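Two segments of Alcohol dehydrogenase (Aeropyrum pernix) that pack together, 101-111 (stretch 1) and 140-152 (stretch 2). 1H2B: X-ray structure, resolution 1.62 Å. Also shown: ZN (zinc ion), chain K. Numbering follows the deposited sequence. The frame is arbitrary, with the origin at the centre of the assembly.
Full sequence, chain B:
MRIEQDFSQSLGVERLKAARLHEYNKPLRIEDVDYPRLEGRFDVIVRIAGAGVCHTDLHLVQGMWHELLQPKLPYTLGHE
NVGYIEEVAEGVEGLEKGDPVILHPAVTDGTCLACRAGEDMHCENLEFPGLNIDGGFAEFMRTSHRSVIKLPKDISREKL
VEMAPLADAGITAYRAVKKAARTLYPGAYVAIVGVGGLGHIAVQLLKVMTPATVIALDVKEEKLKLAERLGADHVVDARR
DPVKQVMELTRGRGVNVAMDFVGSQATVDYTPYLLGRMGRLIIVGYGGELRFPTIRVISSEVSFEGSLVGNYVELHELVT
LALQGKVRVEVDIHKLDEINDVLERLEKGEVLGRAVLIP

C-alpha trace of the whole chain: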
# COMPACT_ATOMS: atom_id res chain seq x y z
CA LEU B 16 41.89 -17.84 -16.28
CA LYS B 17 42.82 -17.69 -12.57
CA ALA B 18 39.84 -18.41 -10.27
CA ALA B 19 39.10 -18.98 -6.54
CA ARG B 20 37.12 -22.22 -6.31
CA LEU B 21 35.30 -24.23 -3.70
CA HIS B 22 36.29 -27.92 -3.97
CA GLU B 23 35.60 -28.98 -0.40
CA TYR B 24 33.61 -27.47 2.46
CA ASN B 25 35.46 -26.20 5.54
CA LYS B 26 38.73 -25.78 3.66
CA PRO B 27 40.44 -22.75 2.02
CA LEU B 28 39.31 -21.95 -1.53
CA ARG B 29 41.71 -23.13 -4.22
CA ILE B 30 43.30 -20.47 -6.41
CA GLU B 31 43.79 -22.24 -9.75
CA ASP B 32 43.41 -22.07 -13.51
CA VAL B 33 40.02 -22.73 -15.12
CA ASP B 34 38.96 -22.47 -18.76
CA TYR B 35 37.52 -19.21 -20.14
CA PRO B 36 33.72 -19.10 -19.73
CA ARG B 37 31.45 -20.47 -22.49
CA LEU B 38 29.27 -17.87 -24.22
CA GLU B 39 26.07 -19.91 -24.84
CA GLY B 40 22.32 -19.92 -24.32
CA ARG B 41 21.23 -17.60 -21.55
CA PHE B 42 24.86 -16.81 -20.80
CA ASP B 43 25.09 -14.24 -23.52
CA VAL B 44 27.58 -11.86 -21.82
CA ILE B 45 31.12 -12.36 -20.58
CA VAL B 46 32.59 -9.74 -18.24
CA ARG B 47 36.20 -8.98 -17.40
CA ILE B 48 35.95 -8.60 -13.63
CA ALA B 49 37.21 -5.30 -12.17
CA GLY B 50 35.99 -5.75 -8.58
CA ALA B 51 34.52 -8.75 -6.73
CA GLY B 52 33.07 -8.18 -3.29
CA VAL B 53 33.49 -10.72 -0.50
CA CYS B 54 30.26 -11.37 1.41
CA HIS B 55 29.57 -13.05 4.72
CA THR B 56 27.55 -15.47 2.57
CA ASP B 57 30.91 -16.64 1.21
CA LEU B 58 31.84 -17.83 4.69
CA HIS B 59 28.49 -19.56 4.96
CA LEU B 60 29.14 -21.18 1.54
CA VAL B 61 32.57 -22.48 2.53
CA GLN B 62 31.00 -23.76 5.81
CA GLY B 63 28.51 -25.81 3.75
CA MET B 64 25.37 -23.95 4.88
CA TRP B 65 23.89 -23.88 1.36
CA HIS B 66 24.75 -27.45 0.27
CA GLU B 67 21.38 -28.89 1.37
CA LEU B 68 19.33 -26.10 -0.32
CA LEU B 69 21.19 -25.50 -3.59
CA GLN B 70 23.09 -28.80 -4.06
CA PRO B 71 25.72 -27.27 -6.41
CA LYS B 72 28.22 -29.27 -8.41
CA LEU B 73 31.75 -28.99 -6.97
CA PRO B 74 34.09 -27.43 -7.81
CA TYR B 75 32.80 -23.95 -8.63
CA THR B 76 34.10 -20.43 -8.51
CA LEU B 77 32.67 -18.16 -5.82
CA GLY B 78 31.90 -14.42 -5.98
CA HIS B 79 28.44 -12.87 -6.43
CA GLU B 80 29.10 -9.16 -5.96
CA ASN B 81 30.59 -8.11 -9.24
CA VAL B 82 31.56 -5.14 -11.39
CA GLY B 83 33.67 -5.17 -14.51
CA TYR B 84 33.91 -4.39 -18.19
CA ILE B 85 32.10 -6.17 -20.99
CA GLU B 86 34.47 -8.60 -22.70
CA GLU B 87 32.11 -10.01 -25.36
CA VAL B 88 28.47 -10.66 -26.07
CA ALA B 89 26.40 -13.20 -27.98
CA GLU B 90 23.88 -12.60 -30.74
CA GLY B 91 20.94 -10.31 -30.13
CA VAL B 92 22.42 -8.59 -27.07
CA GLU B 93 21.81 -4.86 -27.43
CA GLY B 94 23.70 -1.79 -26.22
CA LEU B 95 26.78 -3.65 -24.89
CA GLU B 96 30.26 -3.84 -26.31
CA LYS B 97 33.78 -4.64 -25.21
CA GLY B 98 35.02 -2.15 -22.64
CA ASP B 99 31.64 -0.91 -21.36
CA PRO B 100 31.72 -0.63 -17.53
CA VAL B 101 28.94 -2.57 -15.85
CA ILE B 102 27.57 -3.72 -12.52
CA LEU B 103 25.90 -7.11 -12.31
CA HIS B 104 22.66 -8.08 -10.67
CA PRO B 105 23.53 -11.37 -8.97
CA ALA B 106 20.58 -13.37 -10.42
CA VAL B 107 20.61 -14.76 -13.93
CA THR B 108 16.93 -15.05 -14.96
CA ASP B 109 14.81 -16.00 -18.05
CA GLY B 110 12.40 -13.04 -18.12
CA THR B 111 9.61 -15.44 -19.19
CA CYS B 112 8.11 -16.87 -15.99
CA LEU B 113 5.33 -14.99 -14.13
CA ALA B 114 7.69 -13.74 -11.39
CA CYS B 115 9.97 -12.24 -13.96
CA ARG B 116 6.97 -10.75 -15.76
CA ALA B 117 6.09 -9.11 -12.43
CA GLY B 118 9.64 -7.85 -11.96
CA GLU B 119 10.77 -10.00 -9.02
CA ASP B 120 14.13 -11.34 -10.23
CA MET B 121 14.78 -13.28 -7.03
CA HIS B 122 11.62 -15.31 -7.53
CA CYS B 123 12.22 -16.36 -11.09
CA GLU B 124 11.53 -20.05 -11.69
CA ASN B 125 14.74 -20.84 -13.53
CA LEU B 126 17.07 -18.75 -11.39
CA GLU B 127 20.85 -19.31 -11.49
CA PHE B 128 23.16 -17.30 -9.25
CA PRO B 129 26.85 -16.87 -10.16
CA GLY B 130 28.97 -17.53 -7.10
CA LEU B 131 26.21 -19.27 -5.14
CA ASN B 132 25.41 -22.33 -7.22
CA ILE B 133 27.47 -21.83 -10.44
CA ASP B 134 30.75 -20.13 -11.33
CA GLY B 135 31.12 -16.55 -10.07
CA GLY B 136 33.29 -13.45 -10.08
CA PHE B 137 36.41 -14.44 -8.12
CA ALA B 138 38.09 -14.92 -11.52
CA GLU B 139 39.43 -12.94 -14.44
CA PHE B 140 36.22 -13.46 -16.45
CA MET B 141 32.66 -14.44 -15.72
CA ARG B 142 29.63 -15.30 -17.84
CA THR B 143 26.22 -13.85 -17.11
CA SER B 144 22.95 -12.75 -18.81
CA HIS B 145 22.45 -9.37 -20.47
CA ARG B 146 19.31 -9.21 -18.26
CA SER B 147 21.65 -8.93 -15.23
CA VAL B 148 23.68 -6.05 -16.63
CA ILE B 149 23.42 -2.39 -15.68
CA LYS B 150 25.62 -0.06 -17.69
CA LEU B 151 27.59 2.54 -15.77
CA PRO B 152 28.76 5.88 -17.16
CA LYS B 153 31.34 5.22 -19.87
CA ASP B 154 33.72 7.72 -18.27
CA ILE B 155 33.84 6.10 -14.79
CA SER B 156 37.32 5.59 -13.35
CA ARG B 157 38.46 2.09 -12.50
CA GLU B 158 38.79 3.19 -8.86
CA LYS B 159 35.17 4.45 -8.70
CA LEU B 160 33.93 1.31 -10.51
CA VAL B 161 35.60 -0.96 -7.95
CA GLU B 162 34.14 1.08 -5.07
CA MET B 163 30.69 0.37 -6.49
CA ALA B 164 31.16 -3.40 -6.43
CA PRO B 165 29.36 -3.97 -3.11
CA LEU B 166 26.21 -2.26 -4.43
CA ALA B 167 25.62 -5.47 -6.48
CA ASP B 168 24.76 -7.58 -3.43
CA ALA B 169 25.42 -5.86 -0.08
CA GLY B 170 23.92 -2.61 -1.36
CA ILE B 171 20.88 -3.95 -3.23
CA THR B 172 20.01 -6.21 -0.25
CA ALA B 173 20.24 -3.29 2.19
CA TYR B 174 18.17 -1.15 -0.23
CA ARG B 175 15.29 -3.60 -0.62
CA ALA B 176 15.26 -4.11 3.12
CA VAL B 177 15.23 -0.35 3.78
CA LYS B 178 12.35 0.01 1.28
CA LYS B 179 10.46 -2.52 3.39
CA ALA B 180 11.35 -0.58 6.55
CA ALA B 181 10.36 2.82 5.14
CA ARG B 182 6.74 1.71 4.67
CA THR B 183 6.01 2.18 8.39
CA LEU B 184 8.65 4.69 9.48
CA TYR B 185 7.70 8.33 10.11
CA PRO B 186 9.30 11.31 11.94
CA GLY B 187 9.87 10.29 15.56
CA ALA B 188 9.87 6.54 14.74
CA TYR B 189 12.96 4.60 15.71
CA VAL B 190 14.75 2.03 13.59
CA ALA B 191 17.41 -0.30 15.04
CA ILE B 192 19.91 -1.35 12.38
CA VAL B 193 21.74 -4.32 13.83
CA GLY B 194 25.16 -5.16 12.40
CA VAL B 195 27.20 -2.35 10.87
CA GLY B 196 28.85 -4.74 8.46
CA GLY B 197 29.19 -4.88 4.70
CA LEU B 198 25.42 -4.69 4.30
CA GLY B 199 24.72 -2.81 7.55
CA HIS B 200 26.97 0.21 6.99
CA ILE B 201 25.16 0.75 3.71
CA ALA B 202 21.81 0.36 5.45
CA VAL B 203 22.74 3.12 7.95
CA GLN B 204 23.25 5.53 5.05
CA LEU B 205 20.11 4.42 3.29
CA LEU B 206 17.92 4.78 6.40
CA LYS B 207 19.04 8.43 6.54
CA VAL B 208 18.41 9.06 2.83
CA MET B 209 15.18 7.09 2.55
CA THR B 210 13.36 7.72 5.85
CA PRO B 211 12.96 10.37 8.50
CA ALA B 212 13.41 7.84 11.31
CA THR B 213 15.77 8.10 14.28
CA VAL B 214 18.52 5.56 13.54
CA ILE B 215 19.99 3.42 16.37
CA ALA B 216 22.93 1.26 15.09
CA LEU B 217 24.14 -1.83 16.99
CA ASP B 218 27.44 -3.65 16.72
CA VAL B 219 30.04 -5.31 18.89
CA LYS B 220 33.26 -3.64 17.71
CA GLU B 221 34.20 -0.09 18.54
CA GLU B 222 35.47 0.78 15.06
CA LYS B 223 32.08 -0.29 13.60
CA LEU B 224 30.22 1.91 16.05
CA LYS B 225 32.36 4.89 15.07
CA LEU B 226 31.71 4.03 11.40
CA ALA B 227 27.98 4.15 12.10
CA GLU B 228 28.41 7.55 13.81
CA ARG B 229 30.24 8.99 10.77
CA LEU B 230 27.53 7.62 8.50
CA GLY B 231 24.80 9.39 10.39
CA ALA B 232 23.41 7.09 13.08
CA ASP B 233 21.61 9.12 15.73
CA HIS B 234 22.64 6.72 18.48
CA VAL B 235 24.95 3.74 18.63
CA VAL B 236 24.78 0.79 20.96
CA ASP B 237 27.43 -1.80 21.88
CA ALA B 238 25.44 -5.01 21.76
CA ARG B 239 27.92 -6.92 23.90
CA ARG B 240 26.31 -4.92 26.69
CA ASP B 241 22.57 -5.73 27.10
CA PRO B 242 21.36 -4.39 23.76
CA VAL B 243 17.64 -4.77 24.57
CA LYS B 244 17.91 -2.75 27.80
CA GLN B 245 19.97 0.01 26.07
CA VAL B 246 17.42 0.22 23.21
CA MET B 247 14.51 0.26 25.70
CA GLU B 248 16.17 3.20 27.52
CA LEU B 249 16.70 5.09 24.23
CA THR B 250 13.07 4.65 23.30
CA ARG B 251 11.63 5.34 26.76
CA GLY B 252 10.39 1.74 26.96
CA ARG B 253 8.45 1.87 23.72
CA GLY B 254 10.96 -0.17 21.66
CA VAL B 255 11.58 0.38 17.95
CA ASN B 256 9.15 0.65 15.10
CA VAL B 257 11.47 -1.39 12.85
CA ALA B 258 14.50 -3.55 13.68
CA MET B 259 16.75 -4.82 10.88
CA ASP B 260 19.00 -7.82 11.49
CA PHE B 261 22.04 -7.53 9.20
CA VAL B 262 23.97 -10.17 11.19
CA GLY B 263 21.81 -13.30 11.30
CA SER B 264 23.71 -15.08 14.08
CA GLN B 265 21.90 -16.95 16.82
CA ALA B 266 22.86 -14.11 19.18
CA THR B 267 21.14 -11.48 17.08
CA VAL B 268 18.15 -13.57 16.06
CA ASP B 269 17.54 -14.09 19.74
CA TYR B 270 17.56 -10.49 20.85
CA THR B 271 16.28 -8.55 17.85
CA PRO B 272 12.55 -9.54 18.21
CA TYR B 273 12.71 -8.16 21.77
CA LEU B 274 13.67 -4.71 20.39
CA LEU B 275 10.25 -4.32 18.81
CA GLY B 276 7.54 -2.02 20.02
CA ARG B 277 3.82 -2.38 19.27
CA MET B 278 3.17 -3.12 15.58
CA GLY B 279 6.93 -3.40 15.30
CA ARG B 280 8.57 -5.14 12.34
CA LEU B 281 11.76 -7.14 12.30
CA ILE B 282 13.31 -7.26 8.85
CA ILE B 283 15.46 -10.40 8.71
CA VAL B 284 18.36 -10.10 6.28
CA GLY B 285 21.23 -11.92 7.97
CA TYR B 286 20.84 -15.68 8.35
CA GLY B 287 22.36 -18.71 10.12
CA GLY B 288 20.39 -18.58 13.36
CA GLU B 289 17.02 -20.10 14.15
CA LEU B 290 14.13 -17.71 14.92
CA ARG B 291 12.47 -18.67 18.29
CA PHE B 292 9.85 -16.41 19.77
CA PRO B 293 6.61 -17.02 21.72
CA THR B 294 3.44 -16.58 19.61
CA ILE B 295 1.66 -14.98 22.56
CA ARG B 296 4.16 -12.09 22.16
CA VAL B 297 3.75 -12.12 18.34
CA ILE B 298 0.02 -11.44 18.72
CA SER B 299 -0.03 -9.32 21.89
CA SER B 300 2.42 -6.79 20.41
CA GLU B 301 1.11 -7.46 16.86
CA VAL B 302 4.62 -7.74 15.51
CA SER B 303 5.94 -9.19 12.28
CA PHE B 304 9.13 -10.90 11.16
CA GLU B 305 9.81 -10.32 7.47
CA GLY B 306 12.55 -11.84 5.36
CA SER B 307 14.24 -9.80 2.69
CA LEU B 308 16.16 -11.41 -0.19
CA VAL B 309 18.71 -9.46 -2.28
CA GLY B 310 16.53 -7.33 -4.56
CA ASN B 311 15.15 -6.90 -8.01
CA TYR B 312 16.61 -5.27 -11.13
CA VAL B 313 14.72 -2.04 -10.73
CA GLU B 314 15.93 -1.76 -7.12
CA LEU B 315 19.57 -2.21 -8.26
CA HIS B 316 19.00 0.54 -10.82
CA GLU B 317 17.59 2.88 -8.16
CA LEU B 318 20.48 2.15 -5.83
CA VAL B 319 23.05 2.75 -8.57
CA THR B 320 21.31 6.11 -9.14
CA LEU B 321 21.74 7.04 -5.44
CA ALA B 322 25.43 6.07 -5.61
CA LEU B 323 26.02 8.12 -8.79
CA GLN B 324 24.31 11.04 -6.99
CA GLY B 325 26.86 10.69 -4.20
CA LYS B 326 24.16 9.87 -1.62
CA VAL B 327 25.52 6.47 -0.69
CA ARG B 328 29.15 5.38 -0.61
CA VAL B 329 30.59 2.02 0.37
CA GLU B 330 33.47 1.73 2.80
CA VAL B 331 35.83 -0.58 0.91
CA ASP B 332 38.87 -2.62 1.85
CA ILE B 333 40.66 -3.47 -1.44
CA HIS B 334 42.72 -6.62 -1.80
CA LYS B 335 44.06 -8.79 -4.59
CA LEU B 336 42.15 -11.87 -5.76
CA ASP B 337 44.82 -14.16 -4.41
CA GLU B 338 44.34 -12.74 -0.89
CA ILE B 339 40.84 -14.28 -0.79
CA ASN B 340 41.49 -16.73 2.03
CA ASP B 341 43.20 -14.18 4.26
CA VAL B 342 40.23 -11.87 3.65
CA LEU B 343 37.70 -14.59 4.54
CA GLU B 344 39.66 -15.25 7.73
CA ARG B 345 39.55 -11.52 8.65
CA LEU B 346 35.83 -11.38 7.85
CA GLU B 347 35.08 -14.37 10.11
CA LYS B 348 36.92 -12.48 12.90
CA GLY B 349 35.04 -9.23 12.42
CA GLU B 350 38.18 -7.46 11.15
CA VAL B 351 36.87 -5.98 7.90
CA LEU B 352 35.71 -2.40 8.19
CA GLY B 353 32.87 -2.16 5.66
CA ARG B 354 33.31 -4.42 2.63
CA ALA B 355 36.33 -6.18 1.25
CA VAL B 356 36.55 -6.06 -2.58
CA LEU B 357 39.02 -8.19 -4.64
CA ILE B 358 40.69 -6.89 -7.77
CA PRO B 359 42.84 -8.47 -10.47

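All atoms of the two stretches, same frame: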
# COMPACT_ATOMS: atom_id res chain seq x y z
N VAL B 101 30.24 -2.02 -16.23
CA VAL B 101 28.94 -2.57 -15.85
C VAL B 101 28.97 -3.04 -14.39
O VAL B 101 30.04 -3.34 -13.80
CB VAL B 101 28.53 -3.79 -16.72
CG1 VAL B 101 28.33 -3.37 -18.20
CG2 VAL B 101 29.55 -4.97 -16.60
N ILE B 102 27.77 -3.08 -13.81
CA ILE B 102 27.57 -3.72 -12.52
C ILE B 102 26.55 -4.83 -12.76
O ILE B 102 25.64 -4.71 -13.58
CB ILE B 102 27.11 -2.71 -11.42
CG1 ILE B 102 26.91 -3.44 -10.05
CG2 ILE B 102 25.77 -1.99 -11.82
CD1 ILE B 102 26.83 -2.40 -8.90
N LEU B 103 26.73 -5.94 -12.07
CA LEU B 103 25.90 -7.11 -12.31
C LEU B 103 24.92 -7.41 -11.22
O LEU B 103 25.30 -7.61 -10.05
CB LEU B 103 26.75 -8.38 -12.56
CG LEU B 103 27.80 -8.22 -13.65
CD1 LEU B 103 28.62 -9.53 -13.84
CD2 LEU B 103 27.13 -7.88 -14.97
N HIS B 104 23.63 -7.50 -11.59
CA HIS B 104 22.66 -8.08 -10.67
C HIS B 104 23.01 -9.55 -10.44
O HIS B 104 23.41 -10.25 -11.37
CB HIS B 104 21.27 -8.00 -11.28
CG HIS B 104 20.19 -8.36 -10.31
ND1 HIS B 104 19.89 -9.67 -10.00
CD2 HIS B 104 19.42 -7.59 -9.52
CE1 HIS B 104 18.96 -9.69 -9.05
NE2 HIS B 104 18.66 -8.43 -8.75
N PRO B 105 22.99 -10.03 -9.20
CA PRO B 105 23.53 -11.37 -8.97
C PRO B 105 22.70 -12.52 -9.51
O PRO B 105 23.23 -13.62 -9.54
CB PRO B 105 23.69 -11.45 -7.44
CG PRO B 105 22.94 -10.29 -6.88
CD PRO B 105 22.61 -9.34 -7.94
N ALA B 106 21.44 -12.31 -9.89
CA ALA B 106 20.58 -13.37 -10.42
C ALA B 106 20.65 -13.39 -11.94
O ALA B 106 20.69 -12.34 -12.57
CB ALA B 106 19.13 -13.11 -10.01
N VAL B 107 20.72 -14.58 -12.51
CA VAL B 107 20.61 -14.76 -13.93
C VAL B 107 19.24 -15.39 -14.17
O VAL B 107 18.97 -16.51 -13.74
CB VAL B 107 21.77 -15.69 -14.44
CG1 VAL B 107 21.46 -16.13 -15.90
CG2 VAL B 107 23.09 -14.96 -14.37
N THR B 108 18.34 -14.65 -14.83
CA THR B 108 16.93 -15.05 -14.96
C THR B 108 16.46 -15.09 -16.42
O THR B 108 17.04 -14.43 -17.26
CB THR B 108 16.01 -14.07 -14.17
OG1 THR B 108 16.19 -12.76 -14.69
CG2 THR B 108 16.46 -13.95 -12.71
N ASP B 109 15.38 -15.84 -16.68
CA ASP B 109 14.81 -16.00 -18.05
C ASP B 109 13.97 -14.83 -18.59
O ASP B 109 13.92 -14.58 -19.81
CB ASP B 109 14.03 -17.34 -18.18
CG ASP B 109 12.87 -17.48 -17.16
OD1 ASP B 109 12.22 -16.47 -16.80
OD2 ASP B 109 12.53 -18.59 -16.67
N GLY B 110 13.30 -14.10 -17.70
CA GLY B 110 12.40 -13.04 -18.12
C GLY B 110 11.05 -13.55 -18.65
O GLY B 110 10.22 -12.76 -19.11
N THR B 111 10.82 -14.86 -18.57
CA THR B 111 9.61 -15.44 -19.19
C THR B 111 8.57 -15.92 -18.18
O THR B 111 7.36 -15.83 -18.43
CB THR B 111 9.96 -16.59 -20.17
OG1 THR B 111 10.87 -17.50 -19.54
CG2 THR B 111 10.75 -16.06 -21.38
N PHE B 140 37.40 -13.63 -15.61
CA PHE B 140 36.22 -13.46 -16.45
C PHE B 140 35.06 -14.22 -15.87
O PHE B 140 35.24 -15.25 -15.18
CB PHE B 140 36.44 -13.99 -17.89
CG PHE B 140 37.54 -13.27 -18.65
CD1 PHE B 140 38.83 -13.81 -18.70
CD2 PHE B 140 37.28 -12.08 -19.27
CE1 PHE B 140 39.84 -13.15 -19.37
CE2 PHE B 140 38.29 -11.40 -19.97
CZ PHE B 140 39.57 -11.94 -20.02
N MET B 141 33.86 -13.76 -16.19
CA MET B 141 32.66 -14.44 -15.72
C MET B 141 31.55 -14.26 -16.73
O MET B 141 31.37 -13.18 -17.26
CB MET B 141 32.19 -13.82 -14.37
CG MET B 141 31.09 -14.64 -13.74
SD MET B 141 30.32 -13.73 -12.31
CE MET B 141 28.94 -12.97 -13.24
N ARG B 142 30.83 -15.35 -17.01
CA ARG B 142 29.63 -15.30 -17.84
C ARG B 142 28.38 -14.96 -17.05
O ARG B 142 28.22 -15.32 -15.84
CB ARG B 142 29.49 -16.57 -18.69
CG ARG B 142 29.16 -17.84 -17.93
CD ARG B 142 29.10 -19.07 -18.83
NE ARG B 142 28.47 -20.19 -18.13
CZ ARG B 142 27.96 -21.25 -18.76
NH1 ARG B 142 28.05 -21.36 -20.09
NH2 ARG B 142 27.38 -22.24 -18.07
N THR B 143 27.47 -14.25 -17.73
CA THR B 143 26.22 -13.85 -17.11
C THR B 143 25.20 -13.61 -18.21
O THR B 143 25.51 -13.86 -19.37
CB THR B 143 26.45 -12.62 -16.19
OG1 THR B 143 25.23 -12.35 -15.50
CG2 THR B 143 26.77 -11.35 -16.98
N SER B 144 24.02 -13.08 -17.85
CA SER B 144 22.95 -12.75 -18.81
C SER B 144 22.91 -11.24 -19.01
O SER B 144 23.14 -10.45 -18.09
CB SER B 144 21.60 -13.19 -18.31
OG SER B 144 20.55 -12.62 -19.11
N HIS B 145 22.60 -10.79 -20.24
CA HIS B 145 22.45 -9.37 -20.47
C HIS B 145 21.34 -8.80 -19.57
O HIS B 145 21.41 -7.60 -19.24
CB HIS B 145 22.11 -9.07 -21.97
CG HIS B 145 20.71 -9.43 -22.35
ND1 HIS B 145 20.36 -10.69 -22.79
CD2 HIS B 145 19.56 -8.71 -22.32
CE1 HIS B 145 19.06 -10.73 -23.01
NE2 HIS B 145 18.55 -9.54 -22.74
N ARG B 146 20.40 -9.65 -19.15
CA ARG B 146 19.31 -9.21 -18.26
C ARG B 146 19.86 -8.81 -16.88
O ARG B 146 19.15 -8.13 -16.13
CB ARG B 146 18.23 -10.26 -18.09
CG ARG B 146 17.40 -10.42 -19.35
CD ARG B 146 16.24 -11.38 -19.16
NE ARG B 146 15.07 -10.61 -18.77
CZ ARG B 146 14.54 -10.58 -17.56
NH1 ARG B 146 15.05 -11.30 -16.58
NH2 ARG B 146 13.48 -9.83 -17.32
N SER B 147 21.08 -9.22 -16.55
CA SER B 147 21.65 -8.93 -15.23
C SER B 147 22.51 -7.68 -15.27
O SER B 147 23.03 -7.24 -14.26
CB SER B 147 22.54 -10.12 -14.77
OG SER B 147 21.82 -11.33 -14.82
N VAL B 148 22.74 -7.15 -16.48
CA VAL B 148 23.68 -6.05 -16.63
C VAL B 148 23.05 -4.67 -16.47
O VAL B 148 22.00 -4.38 -17.06
CB VAL B 148 24.34 -6.11 -18.04
CG1 VAL B 148 25.25 -4.91 -18.31
CG2 VAL B 148 25.15 -7.37 -18.15
N ILE B 149 23.73 -3.82 -15.70
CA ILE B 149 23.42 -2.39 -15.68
C ILE B 149 24.67 -1.65 -16.12
O ILE B 149 25.74 -1.79 -15.51
CB ILE B 149 22.97 -1.94 -14.29
CG1 ILE B 149 21.59 -2.50 -14.04
CG2 ILE B 149 22.96 -0.38 -14.23
CD1 ILE B 149 21.12 -2.19 -12.64
N LYS B 150 24.52 -0.87 -17.19
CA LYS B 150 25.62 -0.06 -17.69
C LYS B 150 25.88 1.16 -16.82
O LYS B 150 24.95 1.85 -16.39
CB LYS B 150 25.28 0.41 -19.11
CG LYS B 150 25.42 -0.64 -20.10
CD LYS B 150 25.03 -0.15 -21.50
CE LYS B 150 26.07 0.78 -22.07
NZ LYS B 150 25.55 1.26 -23.41
N LEU B 151 27.16 1.40 -16.53
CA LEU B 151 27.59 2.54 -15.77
C LEU B 151 28.11 3.59 -16.74
O LEU B 151 28.32 3.31 -17.94
CB LEU B 151 28.68 2.10 -14.80
CG LEU B 151 28.08 1.13 -13.77
CD1 LEU B 151 29.15 0.50 -13.00
CD2 LEU B 151 27.17 1.92 -12.85
N PRO B 152 28.27 4.82 -16.26
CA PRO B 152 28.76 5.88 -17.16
C PRO B 152 30.09 5.47 -17.76
O PRO B 152 30.98 4.96 -17.07
CB PRO B 152 28.91 7.07 -16.22
CG PRO B 152 27.84 6.82 -15.17
CD PRO B 152 28.00 5.33 -14.91
ZN ZN K . 11.83 -15.95 -14.54
O HOH W 1 25.37 -11.84 -12.74
O HOH W 2 19.16 -11.94 -15.54

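A short antiparallel ladder can anchor two chain segments while the loops that continue from it are held by side-chain and water-mediated bonds; stretches 101-111 and 140-152 of this alcohol dehydrogenase illustrate the principle, burying 764 Å² between them.

Stretch 2 enters as a strand, 140-143, whose inward side chains meet the ends of residues from stretch 1. Met141 reaches Leu103, with CE of Met141 3.5 Å from CD1 of Leu103, an apolar contact between two flexible side chains. Thr143 offers both kinds of surface: its CG2 lies 4.0 Å from CD2 of Leu103, while its OG1 bonds water 1 at 2.8 Å. That water donates to the carbonyl O of His104 at 2.9 Å, so it links the two stretches where no direct bond joins these residues.

At Ser144 the chain turns. Ser144 OG accepts from Arg146 N at 3.0 Å, and Ser144 O accepts from Ser147 N at 2.9 Å, bonds that brace the 3-10 segment 145-147. The CB of Ser144 packs 3.8 Å from CG1 of Val107. Arg146 sends its CA-to-CB bond toward stretch 1, and over one face of its guanidinium lie Asp109 C and Gly110 CA, the latter 3.3 Å from Arg146 CZ. Gly110 suits this place twice over: its phi of 76° favours glycine, and an ideal CB would fall 2.6 Å from Arg146 NE, a clash. The neighbouring Asp109 binds the zinc ion through OD1 at 2.4 Å.

Ser147 closes the 3-10 segment and precedes the strand. Its carbonyl O accepts from His104 N at 2.7 Å, and its OG donates to Ala106 O at 2.7 Å. The same OG accepts a bond from water 2 at 2.8 Å, and this water in turn accepts from Thr108 N at 2.9 Å, carrying the contact further along stretch 1.

From Val148 the backbone runs as a strand antiparallel to 101-103, the directions differing by 152°. Val148 pairs with Leu103 and Lys150 with Val101 at non-hydrogen-bonded positions; between them, Ile149 and Ile102 form the hydrogen-bonded pair, with Ile102 N to Ile149 O at 2.9 Å and Ile149 N to Ile102 O at 3.0 Å, both nearly straight. Alternation sorts the side chains. On one face Val148 CG1 touches Val101 CG1 at 3.4 Å and Val148 CG2 lies 3.8 Å from Leu103 CD2; on the other, Ile149 CB meets Ile102 CG2 at 3.7 Å. Beyond the strand, Leu151 adds a last apolar contact, its CD1 4.1 Å from CB of Ile102.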